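Local coordinates for protein agmatinase (Deinococcus radiodurans, PDB 1WOH) that probably hydrolyses agmatine to putrescine and urea as a manganese-dependent member of the arginase family, at residues A132-L146 and L170-R182. Sequence-based numbering, arbitrary orientation.
Sequences ADVPDLHVVQLDAHL and LPNLVHITTVGLR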
loop_
_atom_site.group_PDB
_atom_site.type_symbol
_atom_site.label_atom_id
_atom_site.label_comp_id
_atom_site.label_asym_id
_atom_site.label_seq_id
_atom_site.Cartn_x
_atom_site.Cartn_y
_atom_site.Cartn_z
ATOM N N ALA A 132 -9.864 -41.375 1.632
ATOM C CA ALA A 132 -9.349 -42.676 2.044
ATOM C C ALA A 132 -9.887 -43.828 1.196
ATOM O O ALA A 132 -9.219 -44.849 1.038
ATOM C CB ALA A 132 -9.674 -42.916 3.516
ATOM N N ASP A 133 -11.084 -43.662 0.642
ATOM C CA ASP A 133 -11.695 -44.719 -0.159
ATOM C C ASP A 133 -11.344 -44.700 -1.642
ATOM O O ASP A 133 -11.916 -45.461 -2.423
ATOM C CB ASP A 133 -13.220 -44.692 0.008
ATOM C CG ASP A 133 -13.851 -43.425 -0.542
ATOM O OD1 ASP A 133 -15.058 -43.214 -0.304
ATOM O OD2 ASP A 133 -13.146 -42.646 -1.216
ATOM N N VAL A 134 -10.413 -43.836 -2.036
ATOM C CA VAL A 134 -10.005 -43.762 -3.437
ATOM C C VAL A 134 -8.832 -44.705 -3.690
ATOM O O VAL A 134 -7.730 -44.505 -3.174
ATOM C CB VAL A 134 -9.597 -42.320 -3.830
ATOM C CG1 VAL A 134 -9.136 -42.286 -5.279
ATOM C CG2 VAL A 134 -10.769 -41.377 -3.623
ATOM N N PRO A 135 -9.052 -45.753 -4.501
ATOM C CA PRO A 135 -7.991 -46.720 -4.802
ATOM C C PRO A 135 -6.793 -46.134 -5.542
ATOM O O PRO A 135 -6.952 -45.375 -6.501
ATOM C CB PRO A 135 -8.722 -47.786 -5.619
ATOM C CG PRO A 135 -9.773 -46.997 -6.326
ATOM C CD PRO A 135 -10.286 -46.083 -5.236
ATOM N N ASP A 136 -5.598 -46.493 -5.081
ATOM C CA ASP A 136 -4.350 -46.038 -5.681
ATOM C C ASP A 136 -4.370 -44.547 -5.968
ATOM O O ASP A 136 -4.057 -44.113 -7.073
ATOM C CB ASP A 136 -4.076 -46.810 -6.972
ATOM C CG ASP A 136 -3.864 -48.291 -6.727
ATOM O OD1 ASP A 136 -2.930 -48.640 -5.976
ATOM O OD2 ASP A 136 -4.632 -49.106 -7.279
ATOM N N LEU A 137 -4.743 -43.769 -4.962
ATOM C CA LEU A 137 -4.805 -42.325 -5.104
ATOM C C LEU A 137 -3.440 -41.741 -5.460
ATOM O O LEU A 137 -2.420 -42.050 -4.826
ATOM C CB LEU A 137 -5.314 -41.695 -3.805
ATOM C CG LEU A 137 -5.307 -40.163 -3.744
ATOM C CD1 LEU A 137 -6.276 -39.622 -4.777
ATOM C CD2 LEU A 137 -5.695 -39.687 -2.333
ATOM N N HIS A 138 -3.433 -40.897 -6.492
ATOM C CA HIS A 138 -2.230 -40.225 -6.957
ATOM C C HIS A 138 -2.421 -38.732 -6.739
ATOM O O HIS A 138 -3.532 -38.225 -6.862
ATOM C CB HIS A 138 -2.008 -40.447 -8.456
ATOM C CG HIS A 138 -1.479 -41.801 -8.805
ATOM N ND1 HIS A 138 -0.321 -41.981 -9.529
ATOM C CD2 HIS A 138 -1.959 -43.040 -8.547
ATOM C CE1 HIS A 138 -0.110 -43.274 -9.702
ATOM N NE2 HIS A 138 -1.088 -43.938 -9.114
ATOM N N VAL A 139 -1.347 -38.035 -6.393
ATOM C CA VAL A 139 -1.431 -36.590 -6.225
ATOM C C VAL A 139 -0.485 -35.930 -7.205
ATOM O O VAL A 139 0.672 -36.341 -7.338
ATOM C CB VAL A 139 -1.027 -36.118 -4.802
ATOM C CG1 VAL A 139 -0.913 -34.575 -4.774
ATOM C CG2 VAL A 139 -2.060 -36.570 -3.791
ATOM N N VAL A 140 -0.997 -34.934 -7.927
ATOM C CA VAL A 140 -0.182 -34.160 -8.856
ATOM C C VAL A 140 -0.066 -32.830 -8.122
ATOM O O VAL A 140 -1.051 -32.123 -7.932
ATOM C CB VAL A 140 -0.870 -33.964 -10.226
ATOM C CG1 VAL A 140 -0.104 -32.927 -11.041
ATOM C CG2 VAL A 140 -0.888 -35.291 -10.986
ATOM N N GLN A 141 1.151 -32.521 -7.703
ATOM C CA GLN A 141 1.434 -31.332 -6.914
ATOM C C GLN A 141 2.278 -30.272 -7.621
ATOM O O GLN A 141 3.400 -30.556 -8.050
ATOM C CB GLN A 141 2.137 -31.804 -5.625
ATOM C CG GLN A 141 2.868 -30.753 -4.819
ATOM C CD GLN A 141 3.788 -31.365 -3.761
ATOM O OE1 GLN A 141 4.003 -32.583 -3.729
ATOM N NE2 GLN A 141 4.349 -30.517 -2.902
ATOM N N LEU A 142 1.734 -29.060 -7.756
ATOM C CA LEU A 142 2.483 -27.950 -8.357
ATOM C C LEU A 142 3.004 -27.224 -7.124
ATOM O O LEU A 142 2.224 -26.857 -6.249
ATOM C CB LEU A 142 1.572 -27.027 -9.166
ATOM C CG LEU A 142 0.945 -27.598 -10.443
ATOM C CD1 LEU A 142 0.276 -26.473 -11.201
ATOM C CD2 LEU A 142 2.004 -28.238 -11.318
ATOM N N ASP A 143 4.306 -26.996 -7.052
ATOM C CA ASP A 143 4.850 -26.410 -5.831
ATOM C C ASP A 143 6.324 -26.081 -5.999
ATOM O O ASP A 143 7.042 -26.771 -6.729
ATOM C CB ASP A 143 4.711 -27.470 -4.724
ATOM C CG ASP A 143 4.615 -26.890 -3.333
ATOM O OD1 ASP A 143 5.201 -25.820 -3.072
ATOM O OD2 ASP A 143 3.958 -27.538 -2.484
ATOM N N ALA A 144 6.783 -25.035 -5.321
ATOM C CA ALA A 144 8.193 -24.685 -5.357
ATOM C C ALA A 144 8.883 -25.547 -4.299
ATOM O O ALA A 144 10.087 -25.766 -4.352
ATOM C CB ALA A 144 8.383 -23.211 -5.015
ATOM N N HIS A 145 8.105 -26.028 -3.334
ATOM C CA HIS A 145 8.661 -26.830 -2.246
ATOM C C HIS A 145 8.100 -28.253 -2.210
ATOM O O HIS A 145 6.971 -28.496 -2.626
ATOM C CB HIS A 145 8.400 -26.114 -0.909
ATOM C CG HIS A 145 8.787 -24.664 -0.919
ATOM N ND1 HIS A 145 7.858 -23.644 -0.933
ATOM C CD2 HIS A 145 10.001 -24.066 -0.951
ATOM C CE1 HIS A 145 8.484 -22.481 -0.972
ATOM N NE2 HIS A 145 9.786 -22.709 -0.984
ATOM N N LEU A 146 8.893 -29.199 -1.711
ATOM C CA LEU A 146 8.446 -30.587 -1.658
ATOM C C LEU A 146 7.339 -30.834 -0.629
ATOM O O LEU A 146 6.401 -31.585 -0.889
ATOM C CB LEU A 146 9.631 -31.516 -1.381
ATOM C CG LEU A 146 9.327 -33.017 -1.451
ATOM C CD1 LEU A 146 8.888 -33.401 -2.861
ATOM C CD2 LEU A 146 10.564 -33.795 -1.050
ATOM N N LEU A 170 -2.871 -42.343 4.954
ATOM C CA LEU A 170 -3.608 -42.950 3.848
ATOM C C LEU A 170 -2.799 -43.966 3.060
ATOM O O LEU A 170 -2.096 -43.616 2.109
ATOM C CB LEU A 170 -4.095 -41.851 2.900
ATOM C CG LEU A 170 -4.980 -40.798 3.569
ATOM C CD1 LEU A 170 -4.994 -39.511 2.750
ATOM C CD2 LEU A 170 -6.381 -41.363 3.733
ATOM N N PRO A 171 -2.890 -45.250 3.433
ATOM C CA PRO A 171 -2.121 -46.245 2.687
ATOM C C PRO A 171 -2.486 -46.285 1.203
ATOM O O PRO A 171 -1.702 -46.763 0.385
ATOM C CB PRO A 171 -2.442 -47.554 3.418
ATOM C CG PRO A 171 -3.832 -47.314 3.941
ATOM C CD PRO A 171 -3.751 -45.887 4.446
ATOM N N ASN A 172 -3.663 -45.769 0.861
ATOM C CA ASN A 172 -4.116 -45.751 -0.531
ATOM C C ASN A 172 -3.453 -44.646 -1.362
ATOM O O ASN A 172 -3.496 -44.683 -2.594
ATOM C CB ASN A 172 -5.644 -45.613 -0.601
ATOM C CG ASN A 172 -6.150 -44.343 0.054
ATOM O OD1 ASN A 172 -5.824 -44.054 1.204
ATOM N ND2 ASN A 172 -6.964 -43.580 -0.674
ATOM N N LEU A 173 -2.839 -43.670 -0.690
ATOM C CA LEU A 173 -2.144 -42.581 -1.388
ATOM C C LEU A 173 -0.812 -43.197 -1.796
ATOM O O LEU A 173 0.174 -43.142 -1.051
ATOM C CB LEU A 173 -1.918 -41.396 -0.445
ATOM C CG LEU A 173 -1.749 -40.019 -1.096
ATOM C CD1 LEU A 173 -1.490 -38.984 -0.006
ATOM C CD2 LEU A 173 -0.607 -40.038 -2.095
ATOM N N VAL A 174 -0.785 -43.779 -2.991
ATOM C CA VAL A 174 0.392 -44.487 -3.462
ATOM C C VAL A 174 1.462 -43.746 -4.232
ATOM O O VAL A 174 2.572 -44.258 -4.381
ATOM C CB VAL A 174 -0.023 -45.704 -4.318
ATOM C CG1 VAL A 174 -0.892 -46.645 -3.498
ATOM C CG2 VAL A 174 -0.777 -45.235 -5.556
ATOM N N HIS A 175 1.161 -42.552 -4.726
ATOM C CA HIS A 175 2.167 -41.853 -5.502
ATOM C C HIS A 175 1.918 -40.365 -5.602
ATOM O O HIS A 175 0.778 -39.918 -5.659
ATOM C CB HIS A 175 2.226 -42.460 -6.912
ATOM C CG HIS A 175 3.322 -41.905 -7.766
ATOM N ND1 HIS A 175 3.137 -40.838 -8.619
ATOM C CD2 HIS A 175 4.627 -42.247 -7.866
ATOM C CE1 HIS A 175 4.283 -40.548 -9.210
ATOM N NE2 HIS A 175 5.204 -41.388 -8.770
ATOM N N ILE A 176 3.005 -39.606 -5.602
ATOM C CA ILE A 176 2.938 -38.158 -5.746
ATOM C C ILE A 176 3.907 -37.732 -6.832
ATOM O O ILE A 176 5.030 -38.231 -6.916
ATOM C CB ILE A 176 3.335 -37.407 -4.447
ATOM C CG1 ILE A 176 2.397 -37.792 -3.303
ATOM C CG2 ILE A 176 3.247 -35.889 -4.673
ATOM C CD1 ILE A 176 2.704 -37.045 -1.986
ATOM N N THR A 177 3.459 -36.813 -7.673
ATOM C CA THR A 177 4.297 -36.276 -8.727
ATOM C C THR A 177 4.362 -34.793 -8.395
ATOM O O THR A 177 3.345 -34.107 -8.456
ATOM C CB THR A 177 3.654 -36.443 -10.113
ATOM O OG1 THR A 177 3.511 -37.835 -10.411
ATOM C CG2 THR A 177 4.521 -35.780 -11.174
ATOM N N THR A 178 5.549 -34.314 -8.038
ATOM C CA THR A 178 5.732 -32.908 -7.676
ATOM C C THR A 178 6.483 -32.170 -8.767
ATOM O O THR A 178 7.574 -32.578 -9.167
ATOM C CB THR A 178 6.509 -32.793 -6.360
ATOM O OG1 THR A 178 5.874 -33.620 -5.378
ATOM C CG2 THR A 178 6.520 -31.352 -5.867
ATOM N N VAL A 179 5.903 -31.068 -9.233
ATOM C CA VAL A 179 6.517 -30.307 -10.310
ATOM C C VAL A 179 6.694 -28.834 -9.968
ATOM O O VAL A 179 5.776 -28.202 -9.452
ATOM C CB VAL A 179 5.656 -30.418 -11.587
ATOM C CG1 VAL A 179 6.327 -29.691 -12.744
ATOM C CG2 VAL A 179 5.416 -31.883 -11.915
ATOM N N GLY A 180 7.879 -28.302 -10.267
ATOM C CA GLY A 180 8.164 -26.900 -10.016
ATOM C C GLY A 180 9.179 -26.630 -8.920
ATOM O O GLY A 180 9.510 -25.474 -8.654
ATOM N N LEU A 181 9.691 -27.691 -8.303
ATOM C CA LEU A 181 10.651 -27.551 -7.211
ATOM C C LEU A 181 11.886 -26.730 -7.564
ATOM O O LEU A 181 12.478 -26.890 -8.637
ATOM C CB LEU A 181 11.094 -28.933 -6.713
ATOM C CG LEU A 181 10.018 -29.887 -6.185
ATOM C CD1 LEU A 181 10.679 -31.162 -5.685
ATOM C CD2 LEU A 181 9.237 -29.227 -5.055
ATOM N N ARG A 182 12.277 -25.862 -6.635
ATOM C CA ARG A 182 13.440 -25.000 -6.808
ATOM C C ARG A 182 13.756 -24.330 -5.474
ATOM O O ARG A 182 12.934 -24.342 -4.553
ATOM C CB ARG A 182 13.143 -23.938 -7.869
ATOM C CG ARG A 182 11.953 -23.051 -7.535
ATOM C CD ARG A 182 11.524 -22.239 -8.756
ATOM N NE ARG A 182 10.515 -21.238 -8.433
ATOM C CZ ARG A 182 9.203 -21.454 -8.407
ATOM N NH1 ARG A 182 8.705 -22.653 -8.689
ATOM N NH2 ARG A 182 8.385 -20.455 -8.107
HETATM O O HOH W 1 1.031 -38.851 -9.536
#
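Q141 and T178 lie side by side on neighbouring parallel strands, pointing the same way, and show how one amide can tie a sheet to the loop that follows it. The glutamine leaves the backbone with CG anti to N (chi1 164°) and stays extended, which carries its amide past the T178 methyl: CG2 sits 3.4 Å from Q141 CD. T178 OG1 donates to Q141 OE1 at 2.7 Å, arriving from above the carbonyl plane, while I176 CG2 touches the same oxygen. At the other end of the amide, Q141 NE2 spends its two hydrogens within the amide plane, on D143 OD2 (3.0 Å) and L146 O (3.1 Å). With an alanine in place of Q141, the T178 hydroxyl would probably lose its acceptor, and D143 OD2 and L146 O the amide that donates to both. D143 OD1 is held by the backbone N of H145, an Asx turn.

Near-straight backbone bonds join the two strands, Q141 N to T177 O and V179 N to Q141 O among them. Toward the strand starts, a beta bulge between L137 and H138 shifts the register by one. N172 ND2 reaches back in its own amide plane to V134 O, 2.8 Å away and almost linear at 173°. On the opposite side of the sheet from Q141, H175 CB rests over one face of the H138 ring, 3.9 Å from its centroid, and a water joins H175 ND1 to T177 OG1; H175 NE2 turns to T200. Farther along, A144 CB lies over one face of the R182 guanidinium.

The pair belongs to the beta-alpha-beta unit completed by helix 162-169, whose F163 packs on Q141 and I176. As expected of the arginase fold, strand 137-142 ends by delivering D143 and H145 to the manganese site, although none is bound to this chain here.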